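Local coordinates for protein GH62 hydrolase (Scytalidium thermophilum, PDB 4PVA) that probably removes L-arabinofuranosyl side groups from arabinoxylan, acting as a family GH62 alpha-L-arabinofuranosidase, at residues V142-G147 with S205-V210; R192-L197 with R260-W265; Y218-A223 with R254-D259. All blocks are in the same frame, centred on the assembly; numbering follows the deposited sequence.

Contact 1: V142-G147 with S205-V210; sequences VFYPNG and SEPEIV
A small buried contact between two loops joins Tyr144, just after the strand 141-142, to Ser205 and Pro207, which lead into the strand 208-212. These strands are the last of two successive four-stranded antiparallel sheets, so the seam lies between neighbouring sheets. Tyr144 does most of the reaching. With CG anti to its carbonyl carbon (chi1 -57°), its ring extends toward the other loop and presents an edge there: CE1 lies 3.6 Å from Ser205 O, which sits in the plane of the ring. Pro207 arrives obliquely, its CG 3.9 Å from Tyr144 OH and 4.2 Å from Tyr144 CE1, a purely van der Waals approach. The phenol hydroxyl finds its polar partner in Ser193 OG, which also bonds to Ser205 O, so one serine of the strand 189-196 links the two sides where they share no hydrogen bond of their own. Trp161 also meets the Tyr144 ring. Beyond the tyrosine the chain reverses in a type I beta turn, closed by Gly147 N bonding to Tyr144 O at 3.0 Å. The contact thus lies between consecutive blades of the five-bladed beta-propeller fold of family GH62.

Contact 2: R192-L197 with R260-W265; sequences RSQTTL and RIDGQW. With PO4 (phosphate ion), chain G.
Between the strand 192-196 and the loop 260-265 the closest CA atoms, those of Arg192 and Asp262, are 8.1 Å apart, and side chains bridge the gap. They do so by stacking: the Asp262 carboxylate lies over one face of the Arg192 guanidinium, the two planes only 19° apart and the carboxyl carbon CG 3.0 Å above the arginine plane, offset toward its rim. Arg192 NH2 and Asp262 OD2 are 3.0 Å apart, yet the oxygen sits above the flat group, where none of its hydrogens is directed; this salt bridge is one of charge alone. A bend at chi3 (63°) turns the arginine head, whose NH1 donates to Gln194 OE1 at 2.8 Å, meeting a lone pair in the carbonyl plane. NH1 also bonds to His180 ND1, and NH2 has Glu208 OE1 as a long, weak ion-pair partner. A water donates to both Gln194 OE1 and Asp262 OD2, the latter at 2.6 Å. Ile261 N and Asp262 N grip a phosphate ion, probably from the crystallisation liquor (2.9 Å from Ile261 N to phosphate O4), and His180 NE2 holds it too. The stack belongs to one of two Asp262 conformers and is to that extent doubtful. The chemistry implies an electrostatic clasp: NH1 is committed to Gln194 and His180, while the carboxylate, stacked over the face, probably balances part of the charge and reaches Gln194 through the water.

Contact 3: Y218-A223 with R254-D259; sequences YALWEA and RSWTSD
Ala219, in a short 3-10 segment, meets Arg254 in the only hydrogen bond between the segments 218-223 and 254-259. Its carbonyl O receives Arg254 NH1 at 2.8 Å with an N-H...O angle of 158°. The oxygen lies in the guanidinium plane, at its edge, whereas the donor stands 49° out of the carbonyl plane and so misses the lone-pair directions. The alanine methyl keeps close by, with CB 3.8 Å from Arg254 NH1. Leu220 follows and carries the apolar half of the contact. Its CG is anti to the backbone N (chi1 -163°), which brings CD1 within 3.7 Å of Trp256 CH2, the two side chains crossing obliquely. Further on, Trp221 and Glu222 both face Glu243 in a classic beta bulge where the strand 222-229 begins; that strand is separated from 251-258 by the strand 238-245, so the contact spans the intervening strand. On the far segment, Arg254 and Trp256 are two residues apart and present their side chains to the same side. There the indole flanks the guanidinium, with Trp256 CZ2 3.5 Å above its plane and over its centre. Asp270 completes the setting through a salt bridge to Arg254 NH2. The chemistry implies a cation probably held in position and rotation: an aromatic group lies against one face, while a carbonyl and a carboxylate take up separate terminal nitrogens, and the charge is probably balanced locally by Asp270.

In the fold
From the N terminus, the chain leaves the strand 141-142 through 142-147, crosses the strand 192-196, and closes contact 1 when it returns at 205-210. Contact 2 has already opened by then, so the two cross, and they meet directly at Ser193. The segment 218-223 next begins contact 3, which the strand 254-258 closes; the chain then runs straight into 260-265 and closes contact 2. Contact 3 is thus nested inside the loop of contact 2, and Trp265 packs on Trp256 between them. Contacts 1 and 2 join three successive sheets of the propeller, whereas contact 3 lies within the last of these sheets, joining the approach to the strand 222-229 to the strand 251-258.

Contact 1: V142-G147 with S205-V210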
loop_
_atom_site.group_PDB
_atom_site.type_symbol
_atom_site.label_atom_id
_atom_site.label_comp_id
_atom_site.label_asym_id
_atom_site.label_seq_id
_atom_site.Cartn_x
_atom_site.Cartn_y
_atom_site.Cartn_z
ATOM N N VAL A 142 -7.224 -16.763 3.662
ATOM C CA VAL A 142 -7.583 -15.590 4.466
ATOM C C VAL A 142 -6.909 -15.595 5.829
ATOM O O VAL A 142 -6.602 -16.651 6.407
ATOM C CB VAL A 142 -9.099 -15.412 4.590
ATOM C CG1 VAL A 142 -9.687 -15.220 3.200
ATOM C CG2 VAL A 142 -9.753 -16.553 5.350
ATOM N N PHE A 143 -6.636 -14.400 6.345
ATOM C CA PHE A 143 -6.062 -14.239 7.671
ATOM C C PHE A 143 -7.069 -14.475 8.793
ATOM O O PHE A 143 -6.645 -14.726 9.919
ATOM C CB PHE A 143 -5.419 -12.842 7.847
ATOM C CG PHE A 143 -4.138 -12.655 7.093
ATOM C CD1 PHE A 143 -2.968 -13.177 7.569
ATOM C CD2 PHE A 143 -4.091 -11.901 5.912
ATOM C CE1 PHE A 143 -1.781 -12.986 6.921
ATOM C CE2 PHE A 143 -2.908 -11.718 5.248
ATOM C CZ PHE A 143 -1.747 -12.251 5.747
ATOM N N TYR A 144 -8.350 -14.276 8.523
ATOM C CA TYR A 144 -9.416 -14.412 9.511
ATOM C C TYR A 144 -10.342 -15.518 9.046
ATOM O O TYR A 144 -11.276 -15.268 8.310
ATOM C CB TYR A 144 -10.174 -13.106 9.714
ATOM C CG TYR A 144 -9.284 -11.935 10.145
ATOM C CD1 TYR A 144 -8.988 -11.711 11.487
ATOM C CD2 TYR A 144 -8.767 -11.049 9.207
ATOM C CE1 TYR A 144 -8.227 -10.625 11.879
ATOM C CE2 TYR A 144 -7.990 -9.963 9.582
ATOM C CZ TYR A 144 -7.746 -9.758 10.924
ATOM O OH TYR A 144 -7.031 -8.626 11.300
ATOM N N PRO A 145 -10.047 -16.776 9.439
ATOM C CA PRO A 145 -10.781 -17.936 8.893
ATOM C C PRO A 145 -12.297 -17.893 9.082
ATOM O O PRO A 145 -13.026 -18.486 8.271
ATOM C CB PRO A 145 -10.165 -19.109 9.641
ATOM C CG PRO A 145 -8.835 -18.655 10.060
ATOM C CD PRO A 145 -8.985 -17.196 10.365
ATOM N N ASN A 146 -12.796 -17.237 10.114
ATOM C CA ASN A 146 -14.248 -17.208 10.349
ATOM C C ASN A 146 -14.934 -16.041 9.694
ATOM O O ASN A 146 -16.162 -15.956 9.782
ATOM C CB ASN A 146 -14.549 -17.238 11.840
ATOM C CG ASN A 146 -14.061 -18.508 12.466
ATOM O OD1 ASN A 146 -14.308 -19.589 11.927
ATOM N ND2 ASN A 146 -13.294 -18.392 13.528
ATOM N N GLY A 147 -14.188 -15.147 9.040
ATOM C CA GLY A 147 -14.826 -13.998 8.404
ATOM C C GLY A 147 -14.493 -12.669 9.060
ATOM O O GLY A 147 -13.529 -12.525 9.848
ATOM N N SER A 205 -4.906 -12.151 15.758
ATOM C CA SER A 205 -5.790 -11.845 16.859
ATOM C C SER A 205 -7.030 -11.052 16.432
ATOM O O SER A 205 -7.103 -10.532 15.309
ATOM C CB SER A 205 -5.027 -10.989 17.866
ATOM O OG SER A 205 -4.609 -9.771 17.245
ATOM N N GLU A 206 -7.978 -10.887 17.336
ATOM C CA GLU A 206 -9.098 -9.975 17.080
ATOM C C GLU A 206 -8.485 -8.595 16.922
ATOM O O GLU A 206 -7.592 -8.217 17.662
ATOM C CB GLU A 206 -10.099 -9.962 18.244
ATOM C CG GLU A 206 -11.270 -8.982 18.107
ATOM C CD GLU A 206 -12.352 -9.400 17.114
ATOM O OE1 GLU A 206 -13.297 -8.535 16.845
ATOM O OE2 GLU A 206 -12.223 -10.601 16.658
ATOM N N PRO A 207 -8.940 -7.822 15.940
ATOM C CA PRO A 207 -8.330 -6.502 15.773
ATOM C C PRO A 207 -8.659 -5.570 16.908
ATOM O O PRO A 207 -9.677 -5.717 17.585
ATOM C CB PRO A 207 -8.956 -5.968 14.472
ATOM C CG PRO A 207 -9.607 -7.153 13.823
ATOM C CD PRO A 207 -9.936 -8.115 14.896
ATOM N N GLU A 208 -7.788 -4.586 17.082
ATOM C CA GLU A 208 -8.018 -3.439 17.965
ATOM C C GLU A 208 -8.072 -2.191 17.091
ATOM O O GLU A 208 -7.358 -2.107 16.069
ATOM C CB GLU A 208 -6.878 -3.361 18.991
ATOM C CG GLU A 208 -6.916 -4.581 19.937
ATOM C CD GLU A 208 -5.794 -4.647 20.959
ATOM O OE1 GLU A 208 -4.816 -3.902 20.816
ATOM O OE2 GLU A 208 -5.897 -5.474 21.909
ATOM N N ILE A 209 -8.857 -1.203 17.483
ATOM C CA ILE A 209 -8.837 0.096 16.833
ATOM C C ILE A 209 -7.627 0.855 17.345
ATOM O O ILE A 209 -7.543 1.117 18.559
ATOM C CB ILE A 209 -10.143 0.880 17.110
ATOM C CG1 ILE A 209 -11.336 0.168 16.464
ATOM C CG2 ILE A 209 -9.999 2.295 16.572
ATOM C CD1 ILE A 209 -12.697 0.702 16.855
ATOM N N VAL A 210 -6.683 1.192 16.472
ATOM C CA VAL A 210 -5.474 1.858 16.932
ATOM C C VAL A 210 -5.526 3.365 16.728
ATOM O O VAL A 210 -4.914 4.086 17.487
ATOM C CB VAL A 210 -4.201 1.263 16.314
ATOM C CG1 VAL A 210 -3.957 -0.169 16.799
ATOM C CG2 VAL A 210 -4.232 1.348 14.839
#

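Contact 2: R192-L197 with R260-W265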
loop_
_atom_site.group_PDB
_atom_site.type_symbol
_atom_site.label_atom_id
_atom_site.label_comp_id
_atom_site.label_asym_id
_atom_site.label_seq_id
_atom_site.Cartn_x
_atom_site.Cartn_y
_atom_site.Cartn_z
ATOM N N ARG A 192 -5.799 -3.059 13.823
ATOM C CA ARG A 192 -4.551 -3.822 13.888
ATOM C C ARG A 192 -4.764 -5.119 14.621
ATOM O O ARG A 192 -5.247 -5.134 15.751
ATOM C CB ARG A 192 -3.470 -3.028 14.601
ATOM C CG ARG A 192 -2.080 -3.672 14.635
ATOM C CD ARG A 192 -1.166 -3.001 15.685
ATOM N NE ARG A 192 -1.702 -3.173 17.013
ATOM C CZ ARG A 192 -1.688 -4.300 17.690
ATOM N NH1 ARG A 192 -1.017 -5.349 17.253
ATOM N NH2 ARG A 192 -2.324 -4.379 18.840
ATOM N N SER A 193 -4.352 -6.207 13.984
ATOM C CA SER A 193 -4.237 -7.549 14.608
ATOM C C SER A 193 -2.777 -7.946 14.655
ATOM O O SER A 193 -1.932 -7.362 13.977
ATOM C CB SER A 193 -4.989 -8.604 13.810
ATOM O OG SER A 193 -6.405 -8.385 13.853
ATOM N N GLN A 194 -2.480 -9.004 15.419
ATOM C CA GLN A 194 -1.120 -9.523 15.483
ATOM C C GLN A 194 -1.113 -11.029 15.624
ATOM O O GLN A 194 -2.067 -11.646 16.093
ATOM C CB GLN A 194 -0.350 -8.885 16.636
ATOM C CG GLN A 194 -0.933 -9.213 17.996
ATOM C CD GLN A 194 -0.246 -8.507 19.115
ATOM O OE1 GLN A 194 -0.137 -7.288 19.131
ATOM N NE2 GLN A 194 0.219 -9.278 20.081
ATOM N N THR A 195 0.039 -11.570 15.270
ATOM C CA THR A 195 0.390 -12.975 15.553
ATOM C C THR A 195 1.897 -13.036 15.692
ATOM O O THR A 195 2.596 -12.071 15.480
ATOM C CB THR A 195 -0.127 -13.911 14.450
ATOM O OG1 THR A 195 -0.001 -15.273 14.949
ATOM C CG2 THR A 195 0.620 -13.761 13.165
ATOM N N THR A 196 2.458 -14.161 16.116
ATOM C CA THR A 196 3.906 -14.262 16.219
ATOM C C THR A 196 4.515 -14.609 14.864
ATOM O O THR A 196 3.856 -15.204 14.006
ATOM C CB THR A 196 4.346 -15.314 17.239
ATOM O OG1 THR A 196 3.930 -16.590 16.775
ATOM C CG2 THR A 196 3.770 -15.000 18.608
ATOM N N LEU A 197 5.805 -14.282 14.717
ATOM C CA LEU A 197 6.517 -14.630 13.503
ATOM C C LEU A 197 6.457 -16.154 13.257
ATOM O O LEU A 197 6.263 -16.601 12.142
ATOM C CB LEU A 197 7.966 -14.126 13.590
ATOM C CG LEU A 197 8.759 -14.167 12.298
ATOM C CD1 LEU A 197 8.351 -13.071 11.331
ATOM C CD2 LEU A 197 10.232 -14.012 12.544
ATOM N N ARG A 260 7.277 1.991 18.227
ATOM C CA ARG A 260 6.961 0.575 18.012
ATOM C C ARG A 260 5.740 0.476 17.107
ATOM O O ARG A 260 5.068 1.463 16.867
ATOM C CB ARG A 260 6.781 -0.158 19.341
ATOM C CG ARG A 260 5.540 0.216 20.108
ATOM C CD ARG A 260 5.684 -0.056 21.612
ATOM N NE ARG A 260 6.328 1.036 22.336
ATOM C CZ ARG A 260 6.448 1.075 23.658
ATOM N NH1 ARG A 260 5.954 0.083 24.372
ATOM N NH2 ARG A 260 7.037 2.106 24.262
ATOM N N ILE A 261 5.476 -0.706 16.571
ATOM C CA ILE A 261 4.352 -0.876 15.627
ATOM C C ILE A 261 2.997 -0.746 16.337
ATOM O O ILE A 261 2.058 -0.166 15.777
ATOM C CB ILE A 261 4.483 -2.206 14.868
ATOM C CG1 ILE A 261 5.785 -2.232 14.063
ATOM C CG2 ILE A 261 3.255 -2.415 13.992
ATOM C CD1 ILE A 261 6.180 -3.595 13.599
ATOM N N ASP A 262 2.902 -1.299 17.543
ATOM C CA ASP A 262 1.687 -1.191 18.379
ATOM C C ASP A 262 1.947 -0.249 19.539
ATOM O O ASP A 262 2.008 -0.652 20.707
ATOM C CB ASP A 262 1.222 -2.534 18.940
ATOM C CG ASP A 262 -0.003 -2.384 19.879
ATOM O OD1 ASP A 262 -0.711 -1.328 19.811
ATOM O OD2 ASP A 262 -0.246 -3.303 20.693
ATOM N N GLY A 263 2.203 0.995 19.224
ATOM C CA GLY A 263 2.469 2.001 20.250
ATOM C C GLY A 263 1.619 3.218 19.996
ATOM O O GLY A 263 0.554 3.177 19.389
ATOM N N GLN A 264 2.156 4.331 20.439
ATOM C CA GLN A 264 1.462 5.604 20.401
ATOM C C GLN A 264 1.965 6.385 19.192
ATOM O O GLN A 264 3.122 6.749 19.137
ATOM C CB GLN A 264 1.652 6.325 21.759
ATOM C CG GLN A 264 0.960 5.622 22.953
ATOM C CD GLN A 264 1.167 6.351 24.279
ATOM O OE1 GLN A 264 1.861 5.865 25.201
ATOM N NE2 GLN A 264 0.589 7.527 24.389
ATOM N N TRP A 265 1.105 6.603 18.232
ATOM C CA TRP A 265 1.432 7.368 17.034
ATOM C C TRP A 265 1.374 8.861 17.339
ATOM O O TRP A 265 0.414 9.345 17.982
ATOM C CB TRP A 265 0.485 6.996 15.896
ATOM C CG TRP A 265 0.630 5.568 15.453
ATOM C CD1 TRP A 265 -0.229 4.534 15.698
ATOM C CD2 TRP A 265 1.717 5.017 14.693
ATOM N NE1 TRP A 265 0.250 3.392 15.134
ATOM C CE2 TRP A 265 1.451 3.660 14.536
ATOM C CE3 TRP A 265 2.892 5.536 14.163
ATOM C CZ2 TRP A 265 2.324 2.813 13.876
ATOM C CZ3 TRP A 265 3.741 4.683 13.489
ATOM C CH2 TRP A 265 3.470 3.348 13.387
HETATM P P PO4 G . 6.169 -4.127 18.166
HETATM O O1 PO4 G . 4.845 -3.535 18.566
HETATM O O2 PO4 G . 5.977 -5.407 17.380
HETATM O O3 PO4 G . 6.926 -4.502 19.437
HETATM O O4 PO4 G . 6.958 -3.034 17.391
HETATM O O HOH W 1 0.970 -5.636 20.845
#

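Contact 3: Y218-A223 with R254-D259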
loop_
_atom_site.group_PDB
_atom_site.type_symbol
_atom_site.label_atom_id
_atom_site.label_comp_id
_atom_site.label_asym_id
_atom_site.label_seq_id
_atom_site.Cartn_x
_atom_site.Cartn_y
_atom_site.Cartn_z
ATOM N N TYR A 218 -12.837 11.100 6.657
ATOM C CA TYR A 218 -11.955 11.292 5.538
ATOM C C TYR A 218 -10.574 11.749 5.919
ATOM O O TYR A 218 -9.666 11.736 5.088
ATOM C CB TYR A 218 -12.578 12.260 4.517
ATOM C CG TYR A 218 -13.921 11.764 4.080
ATOM C CD1 TYR A 218 -14.042 10.644 3.284
ATOM C CD2 TYR A 218 -15.079 12.388 4.523
ATOM C CE1 TYR A 218 -15.289 10.161 2.935
ATOM C CE2 TYR A 218 -16.331 11.918 4.158
ATOM C CZ TYR A 218 -16.413 10.803 3.373
ATOM O OH TYR A 218 -17.679 10.339 3.023
ATOM N N ALA A 219 -10.371 12.096 7.183
ATOM C CA ALA A 219 -9.040 12.384 7.703
ATOM C C ALA A 219 -8.221 11.118 7.955
ATOM O O ALA A 219 -6.991 11.187 8.101
ATOM C CB ALA A 219 -9.155 13.182 9.000
ATOM N N LEU A 220 -8.856 9.955 8.032
ATOM C CA LEU A 220 -8.171 8.706 8.335
ATOM C C LEU A 220 -8.777 7.635 7.451
ATOM O O LEU A 220 -9.358 6.648 7.917
ATOM C CB LEU A 220 -8.311 8.335 9.827
ATOM C CG LEU A 220 -7.314 7.302 10.320
ATOM C CD1 LEU A 220 -5.942 7.962 10.525
ATOM C CD2 LEU A 220 -7.795 6.654 11.597
ATOM N N TRP A 221 -8.683 7.850 6.146
ATOM C CA TRP A 221 -9.578 7.203 5.194
ATOM C C TRP A 221 -9.179 5.780 4.900
ATOM O O TRP A 221 -9.967 4.858 5.158
ATOM C CB TRP A 221 -9.658 8.069 3.932
ATOM C CG TRP A 221 -10.593 7.556 2.853
ATOM C CD1 TRP A 221 -10.245 7.270 1.546
ATOM C CD2 TRP A 221 -11.968 7.269 2.977
ATOM N NE1 TRP A 221 -11.332 6.811 0.873
ATOM C CE2 TRP A 221 -12.398 6.782 1.716
ATOM C CE3 TRP A 221 -12.872 7.365 4.008
ATOM C CZ2 TRP A 221 -13.737 6.429 1.442
ATOM C CZ3 TRP A 221 -14.226 7.000 3.744
ATOM C CH2 TRP A 221 -14.627 6.541 2.473
ATOM N N GLU A 222 -7.990 5.557 4.354
ATOM C CA GLU A 222 -7.574 4.197 4.052
ATOM C C GLU A 222 -6.124 4.218 3.599
ATOM O O GLU A 222 -5.380 5.170 3.832
ATOM C CB GLU A 222 -8.517 3.450 3.116
ATOM C CG GLU A 222 -8.523 4.215 1.827
ATOM C CD GLU A 222 -9.378 3.608 0.697
ATOM O OE1 GLU A 222 -10.472 3.045 0.815
ATOM O OE2 GLU A 222 -8.907 3.765 -0.413
ATOM N N ALA A 223 -5.692 3.113 3.039
ATOM C CA ALA A 223 -4.408 2.993 2.346
ATOM C C ALA A 223 -3.238 3.199 3.292
ATOM O O ALA A 223 -2.225 3.830 2.950
ATOM C CB ALA A 223 -4.357 3.922 1.139
ATOM N N ARG A 254 -1.166 11.681 5.147
ATOM C CA ARG A 254 -0.763 12.104 6.481
ATOM C C ARG A 254 0.267 11.121 6.997
ATOM O O ARG A 254 0.323 9.969 6.577
ATOM C CB ARG A 254 -1.983 12.111 7.392
ATOM C CG ARG A 254 -3.076 13.095 6.993
ATOM C CD ARG A 254 -4.280 13.032 7.921
ATOM N NE ARG A 254 -4.004 13.540 9.237
ATOM C CZ ARG A 254 -4.673 13.206 10.323
ATOM N NH1 ARG A 254 -5.645 12.327 10.285
ATOM N NH2 ARG A 254 -4.330 13.714 11.488
ATOM N N SER A 255 1.095 11.599 7.920
ATOM C CA SER A 255 2.130 10.791 8.531
ATOM C C SER A 255 2.202 10.981 10.027
ATOM O O SER A 255 1.919 12.073 10.559
ATOM C CB SER A 255 3.484 11.065 7.907
ATOM O OG SER A 255 3.866 12.458 8.013
ATOM N N TRP A 256 2.634 9.903 10.694
ATOM C CA TRP A 256 2.863 9.811 12.119
ATOM C C TRP A 256 4.130 8.979 12.325
ATOM O O TRP A 256 4.528 8.211 11.456
ATOM C CB TRP A 256 1.720 9.077 12.859
ATOM C CG TRP A 256 0.316 9.638 12.828
ATOM C CD1 TRP A 256 -0.372 10.161 13.904
ATOM C CD2 TRP A 256 -0.598 9.609 11.737
ATOM N NE1 TRP A 256 -1.630 10.499 13.528
ATOM C CE2 TRP A 256 -1.799 10.169 12.201
ATOM C CE3 TRP A 256 -0.516 9.160 10.413
ATOM C CZ2 TRP A 256 -2.923 10.293 11.376
ATOM C CZ3 TRP A 256 -1.629 9.285 9.612
ATOM C CH2 TRP A 256 -2.806 9.845 10.084
ATOM N N THR A 257 4.687 9.088 13.524
ATOM C CA THR A 257 5.774 8.199 13.934
ATOM C C THR A 257 5.484 7.588 15.279
ATOM O O THR A 257 4.655 8.047 16.051
ATOM C CB THR A 257 7.122 8.913 14.015
ATOM O OG1 THR A 257 7.019 9.961 14.948
ATOM C CG2 THR A 257 7.505 9.463 12.654
ATOM N N SER A 258 6.200 6.501 15.541
ATOM C CA SER A 258 6.162 5.828 16.834
ATOM C C SER A 258 7.439 5.062 17.085
ATOM O O SER A 258 8.213 4.773 16.184
ATOM C CB SER A 258 4.979 4.869 16.877
ATOM O OG SER A 258 4.884 4.292 18.195
ATOM N N ASP A 259 7.617 4.697 18.345
ATOM C CA ASP A 259 8.738 3.873 18.760
ATOM C C ASP A 259 8.495 2.390 18.563
ATOM O O ASP A 259 9.407 1.609 18.719
ATOM C CB ASP A 259 9.141 4.200 20.216
ATOM C CG ASP A 259 8.028 3.946 21.238
ATOM O OD1 ASP A 259 7.023 3.274 20.932
ATOM O OD2 ASP A 259 8.204 4.376 22.427
#